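Local coordinates for protein leucine--tRNA ligase (Agrobacterium radiobacter, PDB 5AH5) that probably joins leucine to its cognate tRNA at the expense of ATP, as an aminoacyl-tRNA synthetase with an editing domain and bound zinc, at residues Phe244-Ala252 / Ser387-Leu398; Ala681-Leu692 / Ser707-Phe718. All coordinates share one frame; numbering follows the deposited sequence.

Contact 1 of 2, residues Phe244-Ala252 / Ser387-Leu398; sequences FTTRLDTLA and SSAAREILIAHL. With nucleotides of chain D.
Leu248 meets the helix beginning at Ser388 chiefly with its CD2 methyl, which lies 3.8 Å from Leu394 CB and 4.0 Å from Ile395 CD1. Leu248 and Leu394 run antiparallel along their flanks, and Ile395 comes in across Leu248. Leu251 CD2 extends the apolar patch to Leu398 CD1. Outward, Asp249 packs its CB against Ser387 CB (3.6 Å); its chi1 of 59° tucks the carboxylate over its own backbone, where OD2 faces Arg391. Arg391 NE donates to Asp249 OD2 at 3.2 Å, a nearly straight bond (165°) on the anti side of the carboxylate. Arg247, bent at chi2 and chi3, brings NH2 to 2.8 Å from Asp249 OD2 in a weak, angled bond, so this one oxygen draws both arginines into a salt-bridge network. O3' of A84 of chain D is gripped by Thr246 N at 2.9 Å and by the hydroxyls of Thr245 and Thr246. These threonines belong to the threonine-rich segment of the LeuRS editing (CP1) domain, and their hold is consistent with the tRNA 3' end sitting in the editing pocket. The helix backs the turn, while strand 224-234 packs Ala228 on both Leu248 and Ile395, and Val230 on Leu248.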
loop_
_atom_site.group_PDB
_atom_site.type_symbol
_atom_site.label_atom_id
_atom_site.label_comp_id
_atom_site.label_asym_id
_atom_site.label_seq_id
_atom_site.Cartn_x
_atom_site.Cartn_y
_atom_site.Cartn_z
ATOM N N PHE B 244 5.900 2.710 -35.794
ATOM C CA PHE B 244 6.821 2.604 -34.653
ATOM C C PHE B 244 7.525 1.237 -34.648
ATOM O O PHE B 244 6.872 0.186 -34.770
ATOM C CB PHE B 244 6.085 2.848 -33.321
ATOM C CG PHE B 244 6.952 2.653 -32.091
ATOM C CD1 PHE B 244 7.797 3.676 -31.639
ATOM C CD2 PHE B 244 6.918 1.442 -31.378
ATOM C CE1 PHE B 244 8.594 3.488 -30.521
ATOM C CE2 PHE B 244 7.714 1.253 -30.257
ATOM C CZ PHE B 244 8.551 2.277 -29.828
ATOM N N THR B 245 8.853 1.260 -34.510
ATOM C CA THR B 245 9.630 0.026 -34.393
ATOM C C THR B 245 10.870 0.209 -33.489
ATOM O O THR B 245 11.368 1.334 -33.271
ATOM C CB THR B 245 9.992 -0.533 -35.814
ATOM O OG1 THR B 245 10.136 -1.979 -35.810
ATOM C CG2 THR B 245 11.233 0.173 -36.399
ATOM N N THR B 246 11.315 -0.920 -32.943
ATOM C CA THR B 246 12.604 -1.040 -32.270
ATOM C C THR B 246 13.693 -1.504 -33.260
ATOM O O THR B 246 14.860 -1.131 -33.118
ATOM C CB THR B 246 12.509 -2.016 -31.080
ATOM O OG1 THR B 246 12.080 -3.305 -31.541
ATOM C CG2 THR B 246 11.519 -1.486 -30.019
ATOM N N ARG B 247 13.307 -2.312 -34.256
ATOM C CA ARG B 247 14.211 -2.746 -35.331
ATOM C C ARG B 247 14.189 -1.767 -36.518
ATOM O O ARG B 247 13.824 -2.151 -37.623
ATOM C CB ARG B 247 13.841 -4.169 -35.825
ATOM C CG ARG B 247 13.716 -5.264 -34.768
ATOM C CD ARG B 247 14.804 -5.230 -33.691
ATOM N NE ARG B 247 16.167 -5.073 -34.209
ATOM C CZ ARG B 247 16.910 -6.038 -34.758
ATOM N NH1 ARG B 247 16.449 -7.281 -34.898
ATOM N NH2 ARG B 247 18.137 -5.750 -35.185
ATOM N N LEU B 248 14.573 -0.507 -36.300
ATOM C CA LEU B 248 14.618 0.473 -37.397
ATOM C C LEU B 248 15.555 -0.034 -38.487
ATOM O O LEU B 248 15.276 0.121 -39.681
ATOM C CB LEU B 248 15.089 1.852 -36.916
ATOM C CG LEU B 248 15.332 2.941 -37.983
ATOM C CD1 LEU B 248 14.115 3.131 -38.864
ATOM C CD2 LEU B 248 15.724 4.282 -37.368
ATOM N N ASP B 249 16.657 -0.653 -38.045
ATOM C CA ASP B 249 17.610 -1.351 -38.913
ATOM C C ASP B 249 16.979 -2.051 -40.134
ATOM O O ASP B 249 17.500 -1.920 -41.237
ATOM C CB ASP B 249 18.503 -2.324 -38.099
ATOM C CG ASP B 249 17.711 -3.387 -37.337
ATOM O OD1 ASP B 249 17.417 -4.456 -37.910
ATOM O OD2 ASP B 249 17.426 -3.170 -36.142
ATOM N N THR B 250 15.843 -2.728 -39.967
ATOM C CA THR B 250 15.189 -3.420 -41.088
ATOM C C THR B 250 14.201 -2.550 -41.917
ATOM O O THR B 250 13.279 -3.095 -42.526
ATOM C CB THR B 250 14.458 -4.687 -40.581
ATOM O OG1 THR B 250 13.487 -4.310 -39.604
ATOM C CG2 THR B 250 15.434 -5.687 -39.955
ATOM N N LEU B 251 14.418 -1.230 -41.988
ATOM C CA LEU B 251 13.469 -0.286 -42.637
ATOM C C LEU B 251 13.255 -0.487 -44.149
ATOM O O LEU B 251 12.118 -0.441 -44.647
ATOM C CB LEU B 251 13.911 1.168 -42.385
ATOM C CG LEU B 251 13.120 2.322 -43.020
ATOM C CD1 LEU B 251 11.623 2.204 -42.755
ATOM C CD2 LEU B 251 13.647 3.658 -42.503
ATOM N N ALA B 252 14.356 -0.668 -44.874
ATOM C CA ALA B 252 14.300 -0.977 -46.304
ATOM C C ALA B 252 13.770 -2.402 -46.556
ATOM O O ALA B 252 13.254 -2.697 -47.635
ATOM C CB ALA B 252 15.672 -0.787 -46.941
ATOM N N SER B 387 23.567 -4.386 -36.890
ATOM C CA SER B 387 22.448 -3.398 -36.839
ATOM C C SER B 387 22.530 -2.100 -35.990
ATOM O O SER B 387 21.950 -1.088 -36.391
ATOM C CB SER B 387 21.155 -4.156 -36.449
ATOM O OG SER B 387 21.393 -5.161 -35.470
ATOM N N SER B 388 23.210 -2.117 -34.839
ATOM C CA SER B 388 23.044 -1.065 -33.797
ATOM C C SER B 388 23.404 0.351 -34.230
ATOM O O SER B 388 22.572 1.250 -34.170
ATOM C CB SER B 388 23.854 -1.408 -32.542
ATOM O OG SER B 388 23.461 -2.660 -32.017
ATOM N N ALA B 389 24.646 0.541 -34.661
ATOM C CA ALA B 389 25.098 1.834 -35.185
ATOM C C ALA B 389 24.478 2.179 -36.552
ATOM O O ALA B 389 24.658 3.298 -37.039
ATOM C CB ALA B 389 26.619 1.876 -35.264
ATOM N N ALA B 390 23.783 1.221 -37.179
ATOM C CA ALA B 390 22.893 1.506 -38.325
ATOM C C ALA B 390 21.667 2.330 -37.901
ATOM O O ALA B 390 21.269 3.266 -38.607
ATOM C CB ALA B 390 22.452 0.216 -39.025
ATOM N N ARG B 391 21.092 1.976 -36.747
ATOM C CA ARG B 391 19.958 2.712 -36.160
ATOM C C ARG B 391 20.346 4.158 -35.798
ATOM O O ARG B 391 19.526 5.063 -35.946
ATOM C CB ARG B 391 19.401 2.005 -34.910
ATOM C CG ARG B 391 19.086 0.516 -35.053
ATOM C CD ARG B 391 18.222 0.002 -33.900
ATOM N NE ARG B 391 18.422 -1.434 -33.626
ATOM C CZ ARG B 391 19.083 -1.968 -32.585
ATOM N NH1 ARG B 391 19.658 -1.216 -31.635
ATOM N NH2 ARG B 391 19.168 -3.296 -32.488
ATOM N N GLU B 392 21.584 4.359 -35.323
ATOM C CA GLU B 392 22.137 5.705 -35.041
ATOM C C GLU B 392 22.091 6.648 -36.269
ATOM O O GLU B 392 21.462 7.709 -36.206
ATOM C CB GLU B 392 23.589 5.626 -34.496
ATOM C CG GLU B 392 23.744 5.432 -32.983
ATOM C CD GLU B 392 25.211 5.413 -32.514
ATOM O OE1 GLU B 392 26.014 4.600 -33.037
ATOM O OE2 GLU B 392 25.573 6.202 -31.610
ATOM N N ILE B 393 22.761 6.256 -37.363
ATOM C CA ILE B 393 22.841 7.072 -38.612
ATOM C C ILE B 393 21.495 7.207 -39.361
ATOM O O ILE B 393 21.219 8.264 -39.948
ATOM C CB ILE B 393 23.980 6.589 -39.586
ATOM C CG1 ILE B 393 24.185 7.545 -40.785
ATOM C CG2 ILE B 393 23.715 5.188 -40.130
ATOM C CD1 ILE B 393 24.438 9.000 -40.434
ATOM N N LEU B 394 20.677 6.152 -39.346
ATOM C CA LEU B 394 19.339 6.183 -39.972
ATOM C C LEU B 394 18.465 7.335 -39.453
ATOM O O LEU B 394 17.953 8.136 -40.245
ATOM C CB LEU B 394 18.614 4.846 -39.770
ATOM C CG LEU B 394 19.027 3.731 -40.735
ATOM C CD1 LEU B 394 18.768 2.330 -40.177
ATOM C CD2 LEU B 394 18.307 3.921 -42.064
ATOM N N ILE B 395 18.326 7.414 -38.126
ATOM C CA ILE B 395 17.493 8.438 -37.466
ATOM C C ILE B 395 18.081 9.846 -37.588
ATOM O O ILE B 395 17.339 10.823 -37.508
ATOM C CB ILE B 395 17.207 8.092 -35.966
ATOM C CG1 ILE B 395 15.846 8.649 -35.522
ATOM C CG2 ILE B 395 18.320 8.573 -35.029
ATOM C CD1 ILE B 395 14.662 7.831 -35.993
ATOM N N ALA B 396 19.402 9.945 -37.757
ATOM C CA ALA B 396 20.054 11.227 -38.030
ATOM C C ALA B 396 19.567 11.786 -39.366
ATOM O O ALA B 396 19.129 12.937 -39.427
ATOM C CB ALA B 396 21.571 11.083 -38.031
ATOM N N HIS B 397 19.632 10.959 -40.412
ATOM C CA HIS B 397 19.122 11.316 -41.751
ATOM C C HIS B 397 17.641 11.698 -41.704
ATOM O O HIS B 397 17.229 12.719 -42.274
ATOM C CB HIS B 397 19.360 10.158 -42.747
ATOM C CG HIS B 397 18.726 10.357 -44.096
ATOM N ND1 HIS B 397 18.731 11.568 -44.760
ATOM C CD2 HIS B 397 18.084 9.487 -44.914
ATOM C CE1 HIS B 397 18.107 11.438 -45.917
ATOM N NE2 HIS B 397 17.705 10.185 -46.036
ATOM N N LEU B 398 16.854 10.887 -41.001
ATOM C CA LEU B 398 15.408 11.079 -40.937
ATOM C C LEU B 398 15.028 12.335 -40.129
ATOM O O LEU B 398 14.235 13.147 -40.591
ATOM C CB LEU B 398 14.727 9.813 -40.389
ATOM C CG LEU B 398 14.900 8.534 -41.241
ATOM C CD1 LEU B 398 14.721 7.255 -40.432
ATOM C CD2 LEU B 398 13.954 8.519 -42.431
ATOM P P A D 84 8.382 -5.834 -28.371
ATOM O OP1 A D 84 9.781 -6.148 -27.996
ATOM O OP2 A D 84 7.719 -4.600 -27.864
ATOM O "O5'" A D 84 8.383 -5.780 -29.964
ATOM C "C5'" A D 84 8.685 -4.547 -30.659
ATOM C "C4'" A D 84 8.221 -4.639 -32.091
ATOM O "O4'" A D 84 6.785 -4.856 -32.123
ATOM C "C3'" A D 84 8.410 -3.404 -32.966
ATOM O "O3'" A D 84 9.735 -3.279 -33.470
ATOM C "C2'" A D 84 7.425 -3.683 -34.091
ATOM O "O2'" A D 84 7.991 -4.576 -35.036
ATOM C "C1'" A D 84 6.256 -4.318 -33.322
ATOM N N9 A D 84 5.150 -3.418 -32.983
ATOM C C8 A D 84 5.145 -2.043 -32.901
ATOM N N7 A D 84 3.972 -1.535 -32.601
ATOM C C5 A D 84 3.152 -2.647 -32.465
ATOM C C6 A D 84 1.786 -2.784 -32.152
ATOM N N6 A D 84 0.979 -1.752 -31.891
ATOM N N1 A D 84 1.275 -4.035 -32.101
ATOM C C2 A D 84 2.088 -5.072 -32.350
ATOM N N3 A D 84 3.389 -5.072 -32.645
ATOM C C4 A D 84 3.864 -3.813 -32.699
#

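Contact 2 of 2, residues Ala681-Leu692 / Ser707-Phe718; sequences AIAAIMSVTNLL and SLRLLVRLLAPF. With nucleotides of chain D.
Ile685 CG2 presses on Leu711 CD1 at 3.4 Å, tighter than usual for two carbons, where Leu711 enters as a knob among Ile685, Val688, Thr689 and Leu692. With its CG anti to the backbone N (chi1 178°), Leu711 turns CD1 to Ile685 and Val688 and CD2 to Thr689 OG1. That hydroxyl is already engaged: it donates to Ile685 O at 2.6 Å, approaching from the face opposite Thr689 N, and is also hydrogen-bonded to Tyr622. Helices 681-692 and 707-715, with axes 10.4 Å apart, cross at -163°, close to antiparallel, within the helical anticodon-binding domain of the synthetase. Near the start of the first helix, Ile682 lays CG1 over one face of the Phe718 ring, a CH-pi contact 3.9 Å from the centroid, while Ile685 CD1 reaches Phe718 CE2 at 3.7 Å. At the C-terminal end of 681-692, Leu692 spreads over Ser707 CB and Leu708 CD2. Away from this interface, the same helix faces tRNA: Asn690 ND2 donates to OP1 of A25 of chain D at 2.8 Å in an essentially straight bond (179°), and Arg625 holds Asn690 OD1, which together should fix the rotation of the amide.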
loop_
_atom_site.group_PDB
_atom_site.type_symbol
_atom_site.label_atom_id
_atom_site.label_comp_id
_atom_site.label_asym_id
_atom_site.label_seq_id
_atom_site.Cartn_x
_atom_site.Cartn_y
_atom_site.Cartn_z
ATOM N N ALA B 681 9.597 -9.569 18.089
ATOM C CA ALA B 681 9.473 -8.763 19.320
ATOM C C ALA B 681 8.699 -9.491 20.413
ATOM O O ALA B 681 8.993 -9.434 21.628
ATOM C CB ALA B 681 8.815 -7.423 18.979
ATOM N N ILE B 682 7.642 -10.175 20.005
ATOM C CA ILE B 682 6.827 -10.859 20.941
ATOM C C ILE B 682 7.663 -12.057 21.489
ATOM O O ILE B 682 7.568 -12.402 22.660
ATOM C CB ILE B 682 5.471 -11.324 20.298
ATOM C CG1 ILE B 682 4.531 -10.088 20.081
ATOM C CG2 ILE B 682 4.770 -12.280 21.229
ATOM C CD1 ILE B 682 3.312 -10.402 19.207
ATOM N N ALA B 683 8.406 -12.738 20.641
ATOM C CA ALA B 683 9.315 -13.849 21.152
ATOM C C ALA B 683 10.275 -13.367 22.233
ATOM O O ALA B 683 10.473 -14.031 23.242
ATOM C CB ALA B 683 10.069 -14.479 20.023
ATOM N N ALA B 684 10.767 -12.148 22.073
ATOM C CA ALA B 684 11.661 -11.543 23.048
ATOM C C ALA B 684 10.986 -11.332 24.345
ATOM O O ALA B 684 11.575 -11.546 25.388
ATOM C CB ALA B 684 12.217 -10.260 22.503
ATOM N N ILE B 685 9.707 -10.961 24.327
ATOM C CA ILE B 685 8.958 -10.782 25.570
ATOM C C ILE B 685 8.613 -12.097 26.246
ATOM O O ILE B 685 8.544 -12.206 27.489
ATOM C CB ILE B 685 7.655 -9.951 25.291
ATOM C CG1 ILE B 685 7.989 -8.491 24.874
ATOM C CG2 ILE B 685 6.747 -9.965 26.495
ATOM C CD1 ILE B 685 6.891 -7.772 24.084
ATOM N N MET B 686 8.240 -13.086 25.455
ATOM C CA MET B 686 8.103 -14.452 26.002
ATOM C C MET B 686 9.472 -14.991 26.613
ATOM O O MET B 686 9.463 -15.633 27.654
ATOM C CB MET B 686 7.642 -15.426 24.927
ATOM C CG MET B 686 6.215 -15.177 24.409
ATOM S SD MET B 686 5.604 -16.450 23.285
ATOM C CE MET B 686 6.183 -15.685 21.862
ATOM N N SER B 687 10.594 -14.685 25.990
ATOM C CA SER B 687 11.942 -15.043 26.559
ATOM C C SER B 687 12.087 -14.437 27.909
ATOM O O SER B 687 12.430 -15.127 28.837
ATOM C CB SER B 687 13.105 -14.544 25.713
ATOM O OG SER B 687 13.298 -15.368 24.590
ATOM N N VAL B 688 11.741 -13.160 28.039
ATOM C CA VAL B 688 11.812 -12.488 29.351
ATOM C C VAL B 688 10.898 -13.131 30.344
ATOM O O VAL B 688 11.256 -13.312 31.532
ATOM C CB VAL B 688 11.539 -10.974 29.219
ATOM C CG1 VAL B 688 11.243 -10.299 30.539
ATOM C CG2 VAL B 688 12.714 -10.318 28.494
ATOM N N THR B 689 9.695 -13.476 29.886
ATOM C CA THR B 689 8.741 -14.097 30.740
ATOM C C THR B 689 9.299 -15.438 31.241
ATOM O O THR B 689 9.168 -15.748 32.389
ATOM C CB THR B 689 7.394 -14.339 29.989
ATOM O OG1 THR B 689 6.961 -13.100 29.375
ATOM C CG2 THR B 689 6.368 -14.930 30.906
ATOM N N ASN B 690 9.882 -16.235 30.366
ATOM C CA ASN B 690 10.459 -17.520 30.795
ATOM C C ASN B 690 11.587 -17.301 31.781
ATOM O O ASN B 690 11.648 -17.997 32.780
ATOM C CB ASN B 690 10.926 -18.348 29.626
ATOM C CG ASN B 690 9.793 -18.704 28.685
ATOM O OD1 ASN B 690 8.632 -18.846 29.094
ATOM N ND2 ASN B 690 10.135 -18.878 27.421
ATOM N N LEU B 691 12.377 -16.258 31.537
ATOM C CA LEU B 691 13.501 -15.883 32.369
ATOM C C LEU B 691 13.063 -15.636 33.756
ATOM O O LEU B 691 13.694 -16.142 34.723
ATOM C CB LEU B 691 14.213 -14.648 31.834
ATOM C CG LEU B 691 15.405 -14.173 32.671
ATOM C CD1 LEU B 691 16.525 -15.211 32.559
ATOM C CD2 LEU B 691 15.856 -12.786 32.243
ATOM N N LEU B 692 11.963 -14.898 33.888
ATOM C CA LEU B 692 11.473 -14.545 35.207
ATOM C C LEU B 692 10.819 -15.701 35.962
ATOM O O LEU B 692 10.811 -15.718 37.205
ATOM C CB LEU B 692 10.532 -13.351 35.125
ATOM C CG LEU B 692 11.165 -12.048 34.651
ATOM C CD1 LEU B 692 10.121 -10.946 34.677
ATOM C CD2 LEU B 692 12.364 -11.672 35.508
ATOM N N SER B 707 11.470 -5.738 36.826
ATOM C CA SER B 707 11.431 -6.575 35.656
ATOM C C SER B 707 10.022 -6.834 35.185
ATOM O O SER B 707 9.815 -6.963 34.007
ATOM C CB SER B 707 12.076 -7.942 35.926
ATOM O OG SER B 707 13.432 -7.789 36.266
ATOM N N LEU B 708 9.127 -7.051 36.128
ATOM C CA LEU B 708 7.762 -7.349 35.862
ATOM C C LEU B 708 7.065 -6.105 35.295
ATOM O O LEU B 708 6.330 -6.215 34.332
ATOM C CB LEU B 708 7.067 -7.796 37.144
ATOM C CG LEU B 708 7.477 -9.194 37.672
ATOM C CD1 LEU B 708 6.815 -9.426 39.000
ATOM C CD2 LEU B 708 7.096 -10.303 36.732
ATOM N N ARG B 709 7.287 -4.950 35.916
ATOM C CA ARG B 709 6.773 -3.687 35.420
ATOM C C ARG B 709 7.377 -3.340 34.050
ATOM O O ARG B 709 6.683 -2.867 33.162
ATOM C CB ARG B 709 6.982 -2.568 36.438
ATOM C CG ARG B 709 6.106 -2.789 37.648
ATOM C CD ARG B 709 5.571 -1.517 38.259
ATOM N NE ARG B 709 4.807 -1.854 39.463
ATOM C CZ ARG B 709 5.331 -2.016 40.681
ATOM N NH1 ARG B 709 6.656 -1.929 40.878
ATOM N NH2 ARG B 709 4.542 -2.303 41.683
ATOM N N LEU B 710 8.625 -3.700 33.838
ATOM C CA LEU B 710 9.243 -3.472 32.559
ATOM C C LEU B 710 8.639 -4.381 31.487
ATOM O O LEU B 710 8.403 -3.929 30.377
ATOM C CB LEU B 710 10.733 -3.647 32.692
ATOM C CG LEU B 710 11.741 -2.933 31.820
ATOM C CD1 LEU B 710 11.504 -1.418 31.782
ATOM C CD2 LEU B 710 13.158 -3.253 32.343
ATOM N N LEU B 711 8.360 -5.638 31.843
ATOM C CA LEU B 711 7.766 -6.624 30.970
ATOM C C LEU B 711 6.398 -6.118 30.420
ATOM O O LEU B 711 6.138 -6.233 29.255
ATOM C CB LEU B 711 7.516 -7.944 31.739
ATOM C CG LEU B 711 6.842 -9.105 31.006
ATOM C CD1 LEU B 711 7.537 -9.318 29.702
ATOM C CD2 LEU B 711 6.847 -10.387 31.818
ATOM N N VAL B 712 5.561 -5.606 31.300
ATOM C CA VAL B 712 4.222 -5.089 30.929
ATOM C C VAL B 712 4.304 -3.795 30.103
ATOM O O VAL B 712 3.421 -3.532 29.229
ATOM C CB VAL B 712 3.387 -5.007 32.202
ATOM C CG1 VAL B 712 2.493 -3.793 32.278
ATOM C CG2 VAL B 712 2.590 -6.289 32.312
ATOM N N ARG B 713 5.348 -2.991 30.341
ATOM C CA ARG B 713 5.593 -1.839 29.499
ATOM C C ARG B 713 5.903 -2.213 28.067
ATOM O O ARG B 713 5.344 -1.636 27.131
ATOM C CB ARG B 713 6.647 -0.944 30.043
ATOM C CG ARG B 713 6.241 -0.305 31.338
ATOM C CD ARG B 713 6.920 1.031 31.486
ATOM N NE ARG B 713 8.172 0.985 32.141
ATOM C CZ ARG B 713 9.146 1.903 32.062
ATOM N NH1 ARG B 713 9.125 2.985 31.263
ATOM N NH2 ARG B 713 10.214 1.679 32.798
ATOM N N LEU B 714 6.733 -3.225 27.881
ATOM C CA LEU B 714 7.062 -3.697 26.524
ATOM C C LEU B 714 5.893 -4.454 25.830
ATOM O O LEU B 714 5.841 -4.503 24.646
ATOM C CB LEU B 714 8.302 -4.623 26.551
ATOM C CG LEU B 714 9.573 -3.914 27.108
ATOM C CD1 LEU B 714 10.697 -4.947 27.398
ATOM C CD2 LEU B 714 10.063 -2.824 26.168
ATOM N N LEU B 715 5.078 -5.133 26.606
ATOM C CA LEU B 715 4.001 -5.949 26.155
ATOM C C LEU B 715 2.794 -5.076 25.698
ATOM O O LEU B 715 2.090 -5.486 24.808
ATOM C CB LEU B 715 3.545 -6.890 27.289
ATOM C CG LEU B 715 2.427 -7.819 26.960
ATOM C CD1 LEU B 715 2.774 -8.755 25.854
ATOM C CD2 LEU B 715 1.887 -8.533 28.199
ATOM N N ALA B 716 2.672 -3.884 26.270
ATOM C CA ALA B 716 1.520 -2.975 26.098
ATOM C C ALA B 716 1.082 -2.669 24.695
ATOM O O ALA B 716 -0.098 -2.603 24.502
ATOM C CB ALA B 716 1.727 -1.668 26.841
ATOM N N PRO B 717 2.011 -2.424 23.758
ATOM C CA PRO B 717 1.636 -2.183 22.410
ATOM C C PRO B 717 0.955 -3.374 21.726
ATOM O O PRO B 717 0.105 -3.143 20.816
ATOM C CB PRO B 717 2.949 -1.849 21.716
ATOM C CG PRO B 717 3.860 -1.338 22.761
ATOM C CD PRO B 717 3.443 -2.089 23.994
ATOM N N PHE B 718 1.295 -4.592 22.173
ATOM C CA PHE B 718 0.821 -5.859 21.623
ATOM C C PHE B 718 -0.427 -6.320 22.272
ATOM O O PHE B 718 -1.329 -6.832 21.595
ATOM C CB PHE B 718 1.928 -7.008 21.756
ATOM C CG PHE B 718 3.227 -6.611 21.173
ATOM C CD1 PHE B 718 3.458 -6.763 19.847
ATOM C CD2 PHE B 718 4.199 -6.023 21.974
ATOM C CE1 PHE B 718 4.639 -6.372 19.292
ATOM C CE2 PHE B 718 5.390 -5.603 21.427
ATOM C CZ PHE B 718 5.613 -5.787 20.092
ATOM P P C D 24 14.301 -19.985 23.333
ATOM O OP1 C D 24 14.469 -19.543 24.705
ATOM O OP2 C D 24 14.282 -21.372 22.928
ATOM O "O5'" C D 24 12.866 -19.449 22.828
ATOM C "C5'" C D 24 12.452 -18.093 23.085
ATOM C "C4'" C D 24 11.147 -17.787 22.336
ATOM O "O4'" C D 24 11.405 -17.699 20.916
ATOM C "C3'" C D 24 10.083 -18.851 22.425
ATOM O "O3'" C D 24 9.511 -18.747 23.724
ATOM C "C2'" C D 24 9.224 -18.502 21.237
ATOM O "O2'" C D 24 8.507 -17.282 21.341
ATOM C "C1'" C D 24 10.299 -18.192 20.205
ATOM N N1 C D 24 10.704 -19.357 19.418
ATOM C C2 C D 24 9.855 -19.747 18.391
ATOM O O2 C D 24 8.831 -19.074 18.180
ATOM N N3 C D 24 10.170 -20.825 17.647
ATOM C C4 C D 24 11.282 -21.524 17.917
ATOM N N4 C D 24 11.584 -22.562 17.126
ATOM C C5 C D 24 12.142 -21.176 18.998
ATOM C C6 C D 24 11.819 -20.095 19.715
ATOM P P A D 25 8.615 -19.894 24.216
ATOM O OP1 A D 25 8.160 -19.575 25.553
ATOM O OP2 A D 25 9.276 -21.141 23.856
ATOM O "O5'" A D 25 7.378 -19.741 23.208
ATOM C "C5'" A D 25 6.494 -20.797 22.988
ATOM C "C4'" A D 25 5.678 -20.538 21.754
ATOM O "O4'" A D 25 6.574 -20.342 20.636
ATOM C "C3'" A D 25 4.830 -21.746 21.384
ATOM O "O3'" A D 25 3.591 -21.706 22.044
ATOM C "C2'" A D 25 4.746 -21.662 19.879
ATOM O "O2'" A D 25 3.715 -20.874 19.389
ATOM C "C1'" A D 25 6.110 -21.074 19.521
ATOM N N9 A D 25 7.102 -22.080 19.172
ATOM C C8 A D 25 8.258 -22.430 19.833
ATOM N N7 A D 25 8.964 -23.341 19.210
ATOM C C5 A D 25 8.206 -23.640 18.086
ATOM C C6 A D 25 8.405 -24.534 17.020
ATOM N N6 A D 25 9.468 -25.325 16.913
ATOM N N1 A D 25 7.477 -24.556 16.030
ATOM C C2 A D 25 6.414 -23.750 16.135
ATOM N N3 A D 25 6.114 -22.876 17.092
ATOM C C4 A D 25 7.080 -22.840 18.027
#

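How the contacts relate
The two contacts share no element and lie on opposite sides of the chain's centre, with centres about 68 Å apart. Contact 1 is partly buried in the editing domain and joins a turn to a helix; its modest apolar patch gives way to a charged edge. Contact 2 is wholly buried, pairs two helices of the anticodon-binding domain, and has no hydrogen bond or salt bridge across its interface. In both, the first segment also touches the bound tRNA: one holds a ribose, the other a phosphate. In each case the residues that bind the RNA are distinct from those that carry most of the packing against the partner segment.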